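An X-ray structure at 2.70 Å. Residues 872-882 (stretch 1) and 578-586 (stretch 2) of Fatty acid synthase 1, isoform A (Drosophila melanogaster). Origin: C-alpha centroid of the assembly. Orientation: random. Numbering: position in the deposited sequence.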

# COMPACT_ATOMS: atom_id res chain seq x y z
N ASN A 872 -24.10 -31.32 18.82
CA ASN A 872 -24.17 -31.53 20.27
C ASN A 872 -22.76 -31.63 20.86
O ASN A 872 -21.77 -31.56 20.13
CB ASN A 872 -24.98 -32.79 20.61
CG ASN A 872 -24.45 -34.04 19.94
OD1 ASN A 872 -23.27 -34.13 19.61
ND2 ASN A 872 -25.33 -35.01 19.73
N ASP A 873 -22.68 -31.76 22.18
CA ASP A 873 -21.41 -31.69 22.89
C ASP A 873 -20.41 -32.75 22.44
O ASP A 873 -19.20 -32.59 22.64
CB ASP A 873 -21.63 -31.80 24.40
CG ASP A 873 -22.48 -33.00 24.78
OD1 ASP A 873 -23.12 -33.59 23.89
OD2 ASP A 873 -22.51 -33.34 25.98
N GLN A 874 -20.90 -33.82 21.83
CA GLN A 874 -20.04 -34.92 21.40
C GLN A 874 -19.49 -34.71 19.99
O GLN A 874 -18.46 -35.27 19.63
CB GLN A 874 -20.81 -36.25 21.46
CG GLN A 874 -21.23 -36.67 22.85
CD GLN A 874 -20.07 -36.81 23.81
OE1 GLN A 874 -18.93 -37.02 23.38
NE2 GLN A 874 -20.34 -36.71 25.10
N GLN A 875 -20.19 -33.90 19.20
CA GLN A 875 -19.82 -33.68 17.80
C GLN A 875 -19.03 -32.39 17.60
O GLN A 875 -19.20 -31.71 16.59
CB GLN A 875 -21.07 -33.65 16.93
CG GLN A 875 -21.94 -34.89 17.02
CD GLN A 875 -23.36 -34.63 16.57
OE1 GLN A 875 -23.77 -33.48 16.40
NE2 GLN A 875 -24.13 -35.70 16.38
N VAL A 876 -18.16 -32.06 18.56
CA VAL A 876 -17.37 -30.83 18.46
C VAL A 876 -16.37 -30.92 17.31
O VAL A 876 -16.15 -29.95 16.60
CB VAL A 876 -16.66 -30.52 19.79
CG1 VAL A 876 -15.81 -29.26 19.68
CG2 VAL A 876 -17.67 -30.38 20.91
N GLU A 877 -15.75 -32.09 17.15
CA GLU A 877 -14.80 -32.30 16.07
C GLU A 877 -15.47 -32.03 14.73
O GLU A 877 -15.00 -31.22 13.93
CB GLU A 877 -14.22 -33.72 16.11
CG GLU A 877 -13.26 -34.04 14.96
CD GLU A 877 -12.78 -35.47 14.98
OE1 GLU A 877 -12.90 -36.13 16.04
OE2 GLU A 877 -12.28 -35.95 13.94
N GLN A 878 -16.59 -32.71 14.49
CA GLN A 878 -17.31 -32.59 13.23
C GLN A 878 -17.78 -31.16 13.03
O GLN A 878 -17.81 -30.66 11.90
CB GLN A 878 -18.50 -33.55 13.21
CG GLN A 878 -18.12 -35.02 13.32
CD GLN A 878 -17.14 -35.46 12.24
OE1 GLN A 878 -17.32 -35.15 11.06
NE2 GLN A 878 -16.10 -36.18 12.64
N ALA A 879 -18.13 -30.49 14.12
CA ALA A 879 -18.57 -29.10 14.07
C ALA A 879 -17.47 -28.21 13.50
O ALA A 879 -17.71 -27.40 12.61
CB ALA A 879 -18.97 -28.62 15.45
N PHE A 880 -16.25 -28.37 14.01
CA PHE A 880 -15.11 -27.59 13.54
C PHE A 880 -14.73 -27.92 12.10
O PHE A 880 -14.56 -27.02 11.28
CB PHE A 880 -13.90 -27.82 14.45
CG PHE A 880 -13.84 -26.89 15.62
CD1 PHE A 880 -14.66 -27.07 16.72
CD2 PHE A 880 -12.95 -25.83 15.63
CE1 PHE A 880 -14.60 -26.21 17.80
CE2 PHE A 880 -12.88 -24.96 16.70
CZ PHE A 880 -13.71 -25.15 17.79
N ARG A 881 -14.60 -29.21 11.80
CA ARG A 881 -14.26 -29.64 10.45
C ARG A 881 -15.29 -29.15 9.45
O ARG A 881 -14.97 -28.84 8.30
CB ARG A 881 -14.12 -31.16 10.38
CG ARG A 881 -12.88 -31.68 11.08
CD ARG A 881 -12.67 -33.17 10.85
NE ARG A 881 -11.46 -33.65 11.51
CZ ARG A 881 -10.23 -33.47 11.03
NH1 ARG A 881 -10.03 -32.83 9.89
NH2 ARG A 881 -9.18 -33.94 11.70
N PHE A 882 -16.54 -29.07 9.89
CA PHE A 882 -17.64 -28.65 9.02
C PHE A 882 -17.52 -27.17 8.66
O PHE A 882 -17.80 -26.78 7.53
CB PHE A 882 -18.98 -28.92 9.69
CG PHE A 882 -20.17 -28.52 8.86
CD1 PHE A 882 -20.55 -29.29 7.77
CD2 PHE A 882 -20.89 -27.38 9.16
CE1 PHE A 882 -21.64 -28.92 7.00
CE2 PHE A 882 -21.98 -27.02 8.40
CZ PHE A 882 -22.36 -27.78 7.31
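Stretch 2 578-586: GDLASLKWI

Stretch 2 runs against the helix of stretch 1 in the reverse sense. Its first residues form a short bend, Leu-580 to Ser-582 having helical phi/psi without regular helical bonds, and Leu-583 to Ile-586 then extend as a strand. Helix 876-882 and this strand make an angle of 136° between their N-to-C directions, and their axes approach to 8.8 Å. The register follows from that direction: the bend lies beside the helix, with the CA atoms of Ala-581 and Glu-877 6.0 Å apart, while the strand carries Trp-585 back to the turn before the helix, where its CA is 8.6 Å from that of Asp-873.

Leu-583 covers the most surface. Its CA-to-CB bond points toward the helix, and with chi1 m and chi2 t its CD1 lies over one face of the Phe-880 ring, 3.8 Å from the ring centroid and 23° off the normal, a CH-pi contact. The same methyl is 3.5 Å from CG of Phe-880, while CB of Leu-583 meets CG1 of Val-876 at 4.4 Å. Val-876 and Phe-880 are four residues apart, about one helical turn, so both can address the same leucine.

Leu-580, next in area, also points toward the helix. Its CD2 packs on CB of Phe-880 at 4.1 Å, and its CB lies over one face of the Arg-881 guanidinium, 3.9 Å from NH2. At the edge of that group, NH2 of Arg-881 forms a long salt bridge with OD1 of Asp-579, at 3.7 Å. OD1 of Asp-579 also accepts a 2.8 Å hydrogen bond from N of Ala-581, so one carboxylate oxygen both ties the bend together and meets the arginine. On the helix, NE of Arg-881 makes a salt bridge to OE2 of Glu-877 at 3.4 Å, its hydrogen bond weak, and OE1 of that glutamate comes within 3.8 Å of CA of Ala-581.

Trp-585 supplies the directional polar contact. Its NE1 donates to O of Asp-873 at 2.8 Å, with an N-H...acceptor angle of 158°; the carbonyl meets the indole at its edge, near the ring plane, as such a bond requires. CG2 of Val-876 comes to 3.8 Å from the same NE1. Between the two inward-facing strand residues, Lys-584 points away, the alternation expected of a strand. The rule to read here is a leucine over an aromatic face, flanked by a charged pair beside the bend and an indole hydrogen bond at the turn.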

# COMPACT_ATOMS: atom_id res chain seq x y z
N GLY A 578 -2.31 -29.18 15.36
CA GLY A 578 -2.39 -29.76 14.02
C GLY A 578 -3.60 -30.64 13.79
O GLY A 578 -4.22 -30.57 12.72
N ASP A 579 -3.94 -31.46 14.77
CA ASP A 579 -5.04 -32.41 14.64
C ASP A 579 -6.31 -31.94 15.37
O ASP A 579 -6.28 -31.68 16.57
CB ASP A 579 -4.61 -33.78 15.18
CG ASP A 579 -5.57 -34.89 14.79
OD1 ASP A 579 -6.71 -34.58 14.37
OD2 ASP A 579 -5.19 -36.07 14.90
N LEU A 580 -7.41 -31.83 14.63
CA LEU A 580 -8.68 -31.37 15.20
C LEU A 580 -9.36 -32.47 16.00
O LEU A 580 -10.32 -32.22 16.73
CB LEU A 580 -9.61 -30.85 14.11
CG LEU A 580 -9.44 -29.38 13.72
CD1 LEU A 580 -8.01 -29.08 13.29
CD2 LEU A 580 -10.43 -28.98 12.63
N ALA A 581 -8.88 -33.70 15.86
CA ALA A 581 -9.38 -34.82 16.65
C ALA A 581 -9.02 -34.60 18.12
O ALA A 581 -9.57 -35.25 19.01
CB ALA A 581 -8.81 -36.13 16.14
N SER A 582 -8.08 -33.69 18.36
CA SER A 582 -7.61 -33.41 19.71
C SER A 582 -8.61 -32.57 20.50
O SER A 582 -8.45 -32.39 21.71
CB SER A 582 -6.26 -32.68 19.64
OG SER A 582 -6.38 -31.46 18.92
N LEU A 583 -9.63 -32.05 19.83
CA LEU A 583 -10.66 -31.27 20.51
C LEU A 583 -11.43 -32.13 21.50
O LEU A 583 -12.13 -33.06 21.11
CB LEU A 583 -11.63 -30.65 19.50
CG LEU A 583 -11.08 -29.47 18.69
CD1 LEU A 583 -11.95 -29.21 17.48
CD2 LEU A 583 -10.97 -28.23 19.56
N LYS A 584 -11.28 -31.83 22.79
CA LYS A 584 -11.94 -32.61 23.83
C LYS A 584 -12.37 -31.71 24.99
O LYS A 584 -11.79 -30.65 25.21
CB LYS A 584 -11.02 -33.72 24.34
CG LYS A 584 -10.69 -34.80 23.31
CD LYS A 584 -9.89 -35.93 23.94
CE LYS A 584 -9.66 -37.09 22.97
NZ LYS A 584 -8.68 -36.76 21.90
N TRP A 585 -13.39 -32.14 25.72
CA TRP A 585 -13.83 -31.43 26.91
C TRP A 585 -12.86 -31.69 28.05
O TRP A 585 -12.43 -32.83 28.26
CB TRP A 585 -15.24 -31.84 27.31
CG TRP A 585 -16.30 -31.37 26.36
CD1 TRP A 585 -16.75 -32.02 25.25
CD2 TRP A 585 -17.03 -30.14 26.44
NE1 TRP A 585 -17.73 -31.27 24.63
CE2 TRP A 585 -17.92 -30.11 25.35
CE3 TRP A 585 -17.03 -29.07 27.34
CZ2 TRP A 585 -18.79 -29.05 25.12
CZ3 TRP A 585 -17.89 -28.02 27.11
CH2 TRP A 585 -18.76 -28.01 26.02
N ILE A 586 -12.53 -30.64 28.79
CA ILE A 586 -11.61 -30.75 29.92
C ILE A 586 -12.30 -30.23 31.17
O ILE A 586 -13.00 -29.23 31.12
CB ILE A 586 -10.31 -29.97 29.65
CG1 ILE A 586 -9.67 -30.42 28.33
CG2 ILE A 586 -9.34 -30.14 30.82
CD1 ILE A 586 -9.27 -31.88 28.28